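Local coordinates for protein UTP-glucose-1-phosphate uridylyltransferase 2 (Trypanosoma brucei, PDB 3GUE) that binds UDP-glucose and probably catalyses its formation, with diphosphate, from UTP and alpha-D-glucose 1-phosphate, at residues E26-I31 and N163-I168; A37-G42 and K344-E349; G84-G89 and E185-G190. All blocks are in the same frame, centred on the assembly; numbering follows the deposited sequence.

Contact 1. Residues E26-I31 and N163-I168; sequences EKCIHI and NRVPKI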
loop_
_atom_site.group_PDB
_atom_site.type_symbol
_atom_site.label_atom_id
_atom_site.label_comp_id
_atom_site.label_asym_id
_atom_site.label_seq_id
_atom_site.Cartn_x
_atom_site.Cartn_y
_atom_site.Cartn_z
ATOM N N GLU A 26 21.914 9.449 -7.720
ATOM C CA GLU A 26 23.181 8.963 -7.141
ATOM C C GLU A 26 23.067 8.189 -5.812
ATOM O O GLU A 26 23.620 7.086 -5.671
ATOM C CB GLU A 26 24.164 10.155 -7.011
ATOM C CG GLU A 26 24.848 10.344 -5.630
ATOM C CD GLU A 26 24.650 11.751 -5.018
ATOM O OE1 GLU A 26 24.321 12.722 -5.758
ATOM O OE2 GLU A 26 24.836 11.899 -3.779
ATOM N N LYS A 27 22.369 8.754 -4.829
ATOM C CA LYS A 27 22.221 8.066 -3.539
ATOM C C LYS A 27 21.389 6.794 -3.657
ATOM O O LYS A 27 21.664 5.831 -2.971
ATOM C CB LYS A 27 21.704 8.979 -2.433
ATOM C CG LYS A 27 22.721 9.967 -1.915
ATOM C CD LYS A 27 23.763 9.352 -0.982
ATOM C CE LYS A 27 24.660 10.455 -0.431
ATOM N NZ LYS A 27 25.868 9.938 0.267
ATOM N N CYS A 28 20.387 6.792 -4.535
ATOM C CA CYS A 28 19.596 5.575 -4.787
ATOM C C CYS A 28 20.479 4.444 -5.359
ATOM O O CYS A 28 20.378 3.287 -4.926
ATOM C CB CYS A 28 18.404 5.861 -5.704
ATOM S SG CYS A 28 17.610 4.360 -6.330
ATOM N N ILE A 29 21.345 4.780 -6.318
ATOM C CA ILE A 29 22.285 3.802 -6.893
ATOM C C ILE A 29 23.138 3.203 -5.761
ATOM O O ILE A 29 23.214 1.993 -5.616
ATOM C CB ILE A 29 23.153 4.402 -8.032
ATOM C CG1 ILE A 29 22.264 4.823 -9.220
ATOM C CG2 ILE A 29 24.254 3.395 -8.475
ATOM C CD1 ILE A 29 22.911 5.737 -10.220
ATOM N N HIS A 30 23.726 4.071 -4.946
ATOM C CA HIS A 30 24.536 3.674 -3.784
ATOM C C HIS A 30 23.803 2.738 -2.791
ATOM O O HIS A 30 24.341 1.703 -2.408
ATOM C CB HIS A 30 25.112 4.937 -3.117
ATOM C CG HIS A 30 25.780 4.700 -1.798
ATOM N ND1 HIS A 30 25.649 5.567 -0.737
ATOM C CD2 HIS A 30 26.589 3.703 -1.369
ATOM C CE1 HIS A 30 26.340 5.111 0.293
ATOM N NE2 HIS A 30 26.923 3.983 -0.066
ATOM N N ILE A 31 22.599 3.121 -2.362
ATOM C CA ILE A 31 21.762 2.291 -1.489
ATOM C C ILE A 31 21.433 0.936 -2.170
ATOM O O ILE A 31 21.533 -0.119 -1.539
ATOM C CB ILE A 31 20.458 3.044 -1.076
ATOM C CG1 ILE A 31 20.799 4.390 -0.396
ATOM C CG2 ILE A 31 19.543 2.170 -0.190
ATOM C CD1 ILE A 31 19.557 5.191 0.113
ATOM N N ASN A 163 12.478 6.918 -7.502
ATOM C CA ASN A 163 13.507 6.281 -8.278
ATOM C C ASN A 163 12.994 5.007 -8.940
ATOM O O ASN A 163 11.844 4.598 -8.740
ATOM C CB ASN A 163 14.673 5.946 -7.351
ATOM C CG ASN A 163 15.193 7.168 -6.605
ATOM O OD1 ASN A 163 15.314 7.158 -5.373
ATOM N ND2 ASN A 163 15.507 8.220 -7.346
ATOM N N ARG A 164 13.842 4.451 -9.793
ATOM C CA ARG A 164 13.683 3.102 -10.345
ATOM C C ARG A 164 14.993 2.339 -10.295
ATOM O O ARG A 164 16.089 2.931 -10.340
ATOM C CB ARG A 164 13.113 3.097 -11.759
ATOM C CG ARG A 164 13.809 3.989 -12.767
ATOM C CD ARG A 164 13.194 3.725 -14.141
ATOM N NE ARG A 164 14.048 4.172 -15.242
ATOM C CZ ARG A 164 13.769 3.945 -16.527
ATOM N NH1 ARG A 164 12.658 3.292 -16.862
ATOM N NH2 ARG A 164 14.587 4.380 -17.478
ATOM N N VAL A 165 14.852 1.019 -10.206
ATOM C CA VAL A 165 15.973 0.125 -10.019
ATOM C C VAL A 165 15.818 -1.054 -10.999
ATOM O O VAL A 165 14.705 -1.447 -11.333
ATOM C CB VAL A 165 16.147 -0.335 -8.499
ATOM C CG1 VAL A 165 16.146 0.858 -7.542
ATOM C CG2 VAL A 165 15.107 -1.321 -8.054
ATOM N N PRO A 166 16.932 -1.611 -11.494
ATOM C CA PRO A 166 16.665 -2.751 -12.377
ATOM C C PRO A 166 16.282 -4.013 -11.605
ATOM O O PRO A 166 16.712 -4.199 -10.457
ATOM C CB PRO A 166 18.017 -2.940 -13.097
ATOM C CG PRO A 166 19.024 -2.501 -12.120
ATOM C CD PRO A 166 18.382 -1.333 -11.372
ATOM N N LYS A 167 15.412 -4.823 -12.201
ATOM C CA LYS A 167 15.176 -6.198 -11.769
ATOM C C LYS A 167 16.480 -6.912 -12.086
ATOM O O LYS A 167 17.129 -6.587 -13.086
ATOM C CB LYS A 167 14.064 -6.835 -12.580
ATOM C CG LYS A 167 12.704 -6.184 -12.374
ATOM C CD LYS A 167 11.694 -6.838 -13.290
ATOM C CE LYS A 167 10.380 -6.071 -13.266
ATOM N NZ LYS A 167 9.324 -6.765 -14.067
ATOM N N ILE A 168 16.905 -7.829 -11.225
ATOM C CA ILE A 168 18.213 -8.464 -11.423
ATOM C C ILE A 168 17.996 -9.986 -11.525
ATOM O O ILE A 168 17.109 -10.501 -10.876
ATOM C CB ILE A 168 19.241 -8.041 -10.332
ATOM C CG1 ILE A 168 18.767 -8.408 -8.913
ATOM C CG2 ILE A 168 19.525 -6.487 -10.414
ATOM C CD1 ILE A 168 19.930 -8.582 -7.918
#

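Contact 2. Residues A37-G42 and K344-E349; sequences ALVRKG and KVYQLE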
loop_
_atom_site.group_PDB
_atom_site.type_symbol
_atom_site.label_atom_id
_atom_site.label_comp_id
_atom_site.label_asym_id
_atom_site.label_seq_id
_atom_site.Cartn_x
_atom_site.Cartn_y
_atom_site.Cartn_z
ATOM N N ALA A 37 25.114 -6.090 -3.057
ATOM C CA ALA A 37 26.134 -6.787 -2.261
ATOM C C ALA A 37 25.516 -7.839 -1.342
ATOM O O ALA A 37 25.935 -8.985 -1.405
ATOM C CB ALA A 37 26.972 -5.815 -1.459
ATOM N N LEU A 38 24.487 -7.473 -0.556
ATOM C CA LEU A 38 23.895 -8.386 0.438
ATOM C C LEU A 38 23.261 -9.599 -0.200
ATOM O O LEU A 38 23.547 -10.727 0.195
ATOM C CB LEU A 38 22.861 -7.694 1.347
ATOM C CG LEU A 38 23.336 -6.612 2.327
ATOM C CD1 LEU A 38 22.196 -6.216 3.224
ATOM C CD2 LEU A 38 24.577 -7.039 3.130
ATOM N N VAL A 39 22.401 -9.340 -1.185
ATOM C CA VAL A 39 21.635 -10.357 -1.886
ATOM C C VAL A 39 22.532 -11.292 -2.701
ATOM O O VAL A 39 22.280 -12.512 -2.756
ATOM C CB VAL A 39 20.505 -9.681 -2.735
ATOM C CG1 VAL A 39 19.845 -10.654 -3.729
ATOM C CG2 VAL A 39 19.474 -9.081 -1.816
ATOM N N ARG A 40 23.608 -10.748 -3.278
ATOM C CA ARG A 40 24.601 -11.568 -4.004
ATOM C C ARG A 40 25.209 -12.670 -3.144
ATOM O O ARG A 40 25.487 -13.743 -3.651
ATOM C CB ARG A 40 25.677 -10.704 -4.683
ATOM C CG ARG A 40 27.103 -10.779 -4.108
ATOM C CD ARG A 40 28.089 -10.103 -5.089
ATOM N NE ARG A 40 27.544 -8.798 -5.446
ATOM C CZ ARG A 40 28.054 -7.630 -5.069
ATOM N NH1 ARG A 40 29.178 -7.603 -4.386
ATOM N NH2 ARG A 40 27.438 -6.486 -5.414
ATOM N N LYS A 41 25.349 -12.407 -1.839
ATOM C CA LYS A 41 25.833 -13.400 -0.841
ATOM C C LYS A 41 24.703 -14.208 -0.182
ATOM O O LYS A 41 24.924 -14.855 0.836
ATOM C CB LYS A 41 26.645 -12.744 0.287
ATOM C CG LYS A 41 27.039 -11.310 0.067
ATOM C CD LYS A 41 28.308 -11.194 -0.722
ATOM C CE LYS A 41 28.706 -9.741 -0.841
ATOM N NZ LYS A 41 30.186 -9.625 -0.848
ATOM N N GLY A 42 23.499 -14.152 -0.743
ATOM C CA GLY A 42 22.402 -14.989 -0.267
ATOM C C GLY A 42 21.511 -14.426 0.832
ATOM O O GLY A 42 20.758 -15.179 1.449
ATOM N N LYS A 344 13.614 -15.571 -14.409
ATOM C CA LYS A 344 13.415 -15.389 -12.972
ATOM C C LYS A 344 14.341 -14.304 -12.413
ATOM O O LYS A 344 15.548 -14.327 -12.663
ATOM C CB LYS A 344 13.679 -16.699 -12.224
ATOM C CG LYS A 344 12.723 -17.845 -12.507
ATOM C CD LYS A 344 12.939 -18.914 -11.436
ATOM C CE LYS A 344 11.908 -20.011 -11.527
ATOM N NZ LYS A 344 12.450 -21.242 -12.135
ATOM N N VAL A 345 13.758 -13.374 -11.659
ATOM C CA VAL A 345 14.465 -12.195 -11.163
ATOM C C VAL A 345 14.190 -11.946 -9.687
ATOM O O VAL A 345 13.363 -12.618 -9.061
ATOM C CB VAL A 345 14.156 -10.880 -11.986
ATOM C CG1 VAL A 345 14.670 -11.015 -13.439
ATOM C CG2 VAL A 345 12.667 -10.515 -11.959
ATOM N N TYR A 346 14.891 -10.958 -9.150
ATOM C CA TYR A 346 14.691 -10.505 -7.793
ATOM C C TYR A 346 14.467 -8.994 -7.846
ATOM O O TYR A 346 15.242 -8.271 -8.471
ATOM C CB TYR A 346 15.920 -10.799 -6.923
ATOM C CG TYR A 346 16.192 -12.243 -6.523
ATOM C CD1 TYR A 346 15.218 -13.027 -5.900
ATOM C CD2 TYR A 346 17.484 -12.791 -6.676
ATOM C CE1 TYR A 346 15.501 -14.357 -5.487
ATOM C CE2 TYR A 346 17.780 -14.102 -6.266
ATOM C CZ TYR A 346 16.791 -14.879 -5.682
ATOM O OH TYR A 346 17.082 -16.173 -5.301
ATOM N N GLN A 347 13.383 -8.535 -7.208
ATOM C CA GLN A 347 13.148 -7.116 -6.998
ATOM C C GLN A 347 13.544 -6.721 -5.573
ATOM O O GLN A 347 13.026 -7.251 -4.585
ATOM C CB GLN A 347 11.700 -6.755 -7.331
ATOM C CG GLN A 347 11.284 -7.311 -8.712
ATOM C CD GLN A 347 9.811 -7.162 -9.065
ATOM O OE1 GLN A 347 9.431 -7.425 -10.199
ATOM N NE2 GLN A 347 8.981 -6.760 -8.110
ATOM N N LEU A 348 14.523 -5.822 -5.486
ATOM C CA LEU A 348 15.004 -5.319 -4.210
ATOM C C LEU A 348 14.147 -4.086 -3.866
ATOM O O LEU A 348 14.014 -3.176 -4.672
ATOM C CB LEU A 348 16.483 -4.958 -4.299
ATOM C CG LEU A 348 17.488 -6.008 -4.769
ATOM C CD1 LEU A 348 18.901 -5.504 -4.524
ATOM C CD2 LEU A 348 17.293 -7.361 -4.124
ATOM N N GLU A 349 13.538 -4.099 -2.681
ATOM C CA GLU A 349 12.523 -3.116 -2.304
ATOM C C GLU A 349 12.592 -2.872 -0.810
ATOM O O GLU A 349 12.928 -3.792 -0.052
ATOM C CB GLU A 349 11.118 -3.648 -2.606
ATOM C CG GLU A 349 10.728 -3.706 -4.072
ATOM C CD GLU A 349 10.081 -5.026 -4.416
ATOM O OE1 GLU A 349 10.293 -5.976 -3.643
ATOM O OE2 GLU A 349 9.364 -5.117 -5.434
#

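Contact 3. Residues G84-G89 and E185-G190; sequences GGLGTG and EWVPPG. With UPG (uridine-5'-diphosphate-glucose), chain C.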
loop_
_atom_site.group_PDB
_atom_site.type_symbol
_atom_site.label_atom_id
_atom_site.label_comp_id
_atom_site.label_asym_id
_atom_site.label_seq_id
_atom_site.Cartn_x
_atom_site.Cartn_y
_atom_site.Cartn_z
ATOM N N GLY A 84 3.046 4.990 -6.675
ATOM C CA GLY A 84 4.213 4.579 -7.468
ATOM C C GLY A 84 4.252 3.106 -7.824
ATOM O O GLY A 84 5.040 2.701 -8.665
ATOM N N GLY A 85 3.379 2.302 -7.227
ATOM C CA GLY A 85 3.404 0.862 -7.472
ATOM C C GLY A 85 2.810 0.509 -8.828
ATOM O O GLY A 85 2.116 1.323 -9.450
ATOM N N LEU A 86 3.055 -0.723 -9.258
ATOM C CA LEU A 86 2.759 -1.131 -10.618
ATOM C C LEU A 86 1.524 -1.999 -10.685
ATOM O O LEU A 86 0.988 -2.231 -11.781
ATOM C CB LEU A 86 3.947 -1.864 -11.226
ATOM C CG LEU A 86 5.339 -1.320 -10.908
ATOM C CD1 LEU A 86 6.401 -2.347 -11.261
ATOM C CD2 LEU A 86 5.565 0.007 -11.613
ATOM N N GLY A 87 1.072 -2.461 -9.522
ATOM C CA GLY A 87 -0.146 -3.246 -9.423
ATOM C C GLY A 87 -0.065 -4.572 -10.148
ATOM O O GLY A 87 -1.064 -5.047 -10.705
ATOM N N THR A 88 1.114 -5.186 -10.123
ATOM C CA THR A 88 1.346 -6.388 -10.917
ATOM C C THR A 88 0.568 -7.575 -10.347
ATOM O O THR A 88 0.072 -8.406 -11.106
ATOM C CB THR A 88 2.840 -6.692 -11.064
ATOM O OG1 THR A 88 3.403 -6.918 -9.768
ATOM C CG2 THR A 88 3.575 -5.518 -11.729
ATOM N N GLY A 89 0.434 -7.605 -9.016
ATOM C CA GLY A 89 -0.407 -8.559 -8.284
ATOM C C GLY A 89 -1.836 -8.672 -8.811
ATOM O O GLY A 89 -2.406 -9.769 -8.834
ATOM N N GLU A 185 12.170 -4.326 -17.470
ATOM C CA GLU A 185 13.538 -4.448 -16.913
ATOM C C GLU A 185 13.748 -3.662 -15.591
ATOM O O GLU A 185 14.808 -3.760 -14.950
ATOM C CB GLU A 185 14.584 -4.004 -17.946
ATOM C CG GLU A 185 14.639 -4.853 -19.249
ATOM C CD GLU A 185 15.549 -4.274 -20.341
ATOM O OE1 GLU A 185 16.201 -3.215 -20.139
ATOM O OE2 GLU A 185 15.600 -4.887 -21.423
ATOM N N TRP A 186 12.735 -2.883 -15.211
ATOM C CA TRP A 186 12.828 -1.910 -14.128
ATOM C C TRP A 186 11.672 -2.057 -13.147
ATOM O O TRP A 186 10.577 -2.405 -13.576
ATOM C CB TRP A 186 12.730 -0.497 -14.710
ATOM C CG TRP A 186 13.869 -0.157 -15.540
ATOM C CD1 TRP A 186 13.987 -0.335 -16.895
ATOM C CD2 TRP A 186 15.091 0.428 -15.096
ATOM N NE1 TRP A 186 15.213 0.115 -17.315
ATOM C CE2 TRP A 186 15.912 0.589 -16.236
ATOM C CE3 TRP A 186 15.573 0.839 -13.839
ATOM C CZ2 TRP A 186 17.195 1.128 -16.164
ATOM C CZ3 TRP A 186 16.846 1.372 -13.759
ATOM C CH2 TRP A 186 17.644 1.537 -14.933
ATOM N N VAL A 187 11.917 -1.750 -11.869
ATOM C CA VAL A 187 10.830 -1.544 -10.859
ATOM C C VAL A 187 11.125 -0.390 -9.910
ATOM O O VAL A 187 12.274 -0.214 -9.541
ATOM C CB VAL A 187 10.587 -2.761 -9.948
ATOM C CG1 VAL A 187 9.687 -3.752 -10.621
ATOM C CG2 VAL A 187 11.899 -3.397 -9.495
ATOM N N PRO A 188 10.071 0.349 -9.469
ATOM C CA PRO A 188 10.231 1.319 -8.371
ATOM C C PRO A 188 10.681 0.521 -7.138
ATOM O O PRO A 188 10.182 -0.593 -6.940
ATOM C CB PRO A 188 8.808 1.881 -8.168
ATOM C CG PRO A 188 7.888 0.861 -8.784
ATOM C CD PRO A 188 8.677 0.309 -9.951
ATOM N N PRO A 189 11.613 1.066 -6.331
ATOM C CA PRO A 189 12.212 0.244 -5.261
ATOM C C PRO A 189 11.413 0.113 -3.933
ATOM O O PRO A 189 12.016 -0.117 -2.877
ATOM C CB PRO A 189 13.543 0.944 -5.018
ATOM C CG PRO A 189 13.320 2.374 -5.397
ATOM C CD PRO A 189 12.179 2.438 -6.369
ATOM N N GLY A 190 10.094 0.291 -3.986
ATOM C CA GLY A 190 9.216 0.207 -2.798
ATOM C C GLY A 190 8.858 1.609 -2.354
ATOM O O GLY A 190 9.551 2.545 -2.717
HETATM N N1 UPG C . 3.992 2.148 -3.973
HETATM C C2 UPG C . 4.844 3.206 -4.349
HETATM N N3 UPG C . 6.134 2.877 -4.726
HETATM C C4 UPG C . 6.609 1.587 -4.745
HETATM C C5 UPG C . 5.775 0.531 -4.353
HETATM C C6 UPG C . 4.467 0.798 -3.961
HETATM O O2 UPG C . 4.510 4.399 -4.393
HETATM O O4 UPG C . 7.777 1.411 -5.116
HETATM C C1C UPG C . 2.586 2.447 -3.550
HETATM C C2C UPG C . 1.416 1.647 -4.130
HETATM O O2C UPG C . 1.035 2.157 -5.416
HETATM C C3C UPG C . 0.346 1.952 -3.085
HETATM C C4C UPG C . 1.141 1.935 -1.789
HETATM O O4C UPG C . 2.531 2.171 -2.140
HETATM O O3C UPG C . -0.139 3.278 -3.292
HETATM C C5C UPG C . 1.063 0.544 -1.081
HETATM O O5C UPG C . 1.707 -0.487 -1.781
HETATM P PA UPG C . 1.057 -1.961 -1.875
HETATM O O1A UPG C . -0.366 -1.728 -2.253
HETATM O O2A UPG C . 1.880 -2.871 -2.680
HETATM O O3A UPG C . 1.071 -2.431 -0.297
HETATM P PB UPG C . 2.254 -3.225 0.487
HETATM O O1B UPG C . 3.514 -2.490 0.280
HETATM O O2B UPG C . 2.197 -4.694 0.206
HETATM O O3B UPG C . 1.689 -3.079 1.982
HETATM C "C1'" UPG C . 1.609 -1.735 2.584
HETATM C "C2'" UPG C . 2.468 -1.708 3.840
HETATM C "C3'" UPG C . 1.961 -2.805 4.768
HETATM C "C4'" UPG C . 0.494 -2.516 5.126
HETATM C "C5'" UPG C . -0.364 -2.421 3.838
HETATM C "C6'" UPG C . -1.717 -1.834 4.146
HETATM O "O2'" UPG C . 3.854 -1.946 3.531
HETATM O "O3'" UPG C . 2.803 -2.877 5.905
HETATM O "O4'" UPG C . -0.022 -3.528 5.976
HETATM O "O5'" UPG C . 0.209 -1.521 2.850
HETATM O "O6'" UPG C . -2.604 -2.103 3.058
#

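Contact 1. Residues E26-I31 and N163-I168
C28 on helix 26-40 packs against the side chain of N163, which stands just ahead of strand 165-169. This pair is the tight part of the contact. The sulfur C28 SG lies 3.5 Å from N163 CB. C28 CB comes to 3.6 Å from N163 CG, the amide carbon. The cysteine therefore lies along the asparagine stem and beside the root of its amide group. Its side chain sets out toward the facing segment. With chi1 at 168°, SG is turned anti to the backbone N. From there SG also meets V165. The methyl V165 CG1 is 4.0 Å from C28 SG, a looser apolar touch. The contact is small, with only 122 Å² buried in all, but C28 and V165 are both buried.

The other flank of the helix is different. E26 and H30 are exposed, and K27 turns its chain away from the strand. The backbones stay well apart, with CA of C28 and CA of N163 7.1 Å from each other. Beside the contact, a molecule of (2R,3S)-1,4-dimercaptobutane-2,3-diol, probably from the crystallisation liquor, sits in a pocket lined by C28, I31 and V165, among others, and is hydrogen-bonded to C28 O.

The carboxylate of E25 takes hydrogen bonds from the N-H groups of K27 and C28 near the helix start, while N163 N is held by D193. Around the contact, the N163 side chain touches T196 and V197 of helix 194-201, V165 lies on V187 of the neighbouring sheet strand 186-187, and M19 of helix 10-21 touches both I29 and P166.

Contact 2. Residues A37-G42 and K344-E349
V39 overlaps the end of L348 with its branched side chain. V39 CG2 reaches L348 CD2 at 3.6 Å, the closest approach of the two segments. V39 CG1 is 4.2 Å from the same methyl, so L348 CD2 sits against both branches of the valine. The two side chains lie alongside each other and point opposite ways. V39 CG1 is anti to the backbone N, chi1 168°. It also meets the aromatic ring of Y346 obliquely, 4.3 Å from Y346 CD2. V39 thus touches two residues of one strand, L348 closely and Y346 more loosely. V39 and L348 are buried, and the contact is purely apolar.

The strand also holds a bond of its own. Q347 NE2 donates to E349 OE2 at 3.2 Å, with an N-H...O angle of 147°. The oxygen is met on its syn side, 30° out of the carboxylate plane. E349 OE1 has a weak bond to N331 of the next strand.

The helix ends just after V39. G42, at positive phi, is the C-prime residue of a Schellman motif: G42 N bonds V39 O at 2.9 Å, and E43 N bonds L38 O. F32 and Q35 of the same helix also touch L348, which lines the dimercaptobutanediol pocket. The arrangement is a helix packed on one face of an antiparallel sheet, here the four-stranded sheet of strands 329-334, 344-349, 165-169 and 186-187.

Contact 3. Residues G84-G89 and E185-G190
G85 N gives the soundest polar bond here, to the ribose oxygen O2C of UDP-glucose at 3.0 Å, with an N-H...O angle of 142°. The loop that offers it lies beside P188. G84 O rests against the proline ring, 3.4 Å from P188 CG, and also accepts a hydrogen bond from S133 OG. The rest of the protein contact is apolar and centres on L86. Both of its methyls meet the proline: L86 CD2 is 3.5 Å from P188 CD, with L86 CD1 close by. L86 CD1 also meets V187 CG1 at 3.6 Å, and here the two side chains cross at about a right angle. L86 CG stands anti to the carbonyl carbon, chi1 -40°. This puts its methyls against the V187 side chain and the edge of the P188 ring formed by CD and CG.

Both segments hold the ligand by backbone N-H groups. G84 N bonds the uracil O2 weakly, at an N-H...O angle of 130°. G190 N makes another weak bond, to uracil O4 at 2.8 Å. P188 CB lies 3.3 Å from that same O4. The two uracil carbonyls are thus read by different segments, O2 by the first and O4 by the second. The lack of side chains on G84 and G85 lets the uracil and the ribose come close to the loop. Q162, H191, N219, E280, N302 and K376 also bind the ligand.

Segment 84-89 follows strand 77-83 of the central mixed sheet. A glycine-rich loop placed there is the nucleotide-binding loop of UDP-glucose pyrophosphorylases, built on a GT-A type fold.

Overall arrangement
From the N terminus, helix 26-40 supplies the first segments of contacts 1 and 2. The glycine-rich loop 84-89 follows. Residues 163-168 then close contact 1 over 131 intervening residues, and 185-190 soon close contact 3. Segment 344-349 closes contact 2 last, so contact 3 lies wholly within its span. Contact 1 crosses both of the others. All three reach one antiparallel sheet, in which strand 165-169 lies between 186-187 and 344-349: I168 O pairs with Y346 N, and V165 O with V187 N. Contacts 1 and 2 join this sheet to helix 26-40. Contact 3 joins its edge strand to the nucleotide loop of the central sheet.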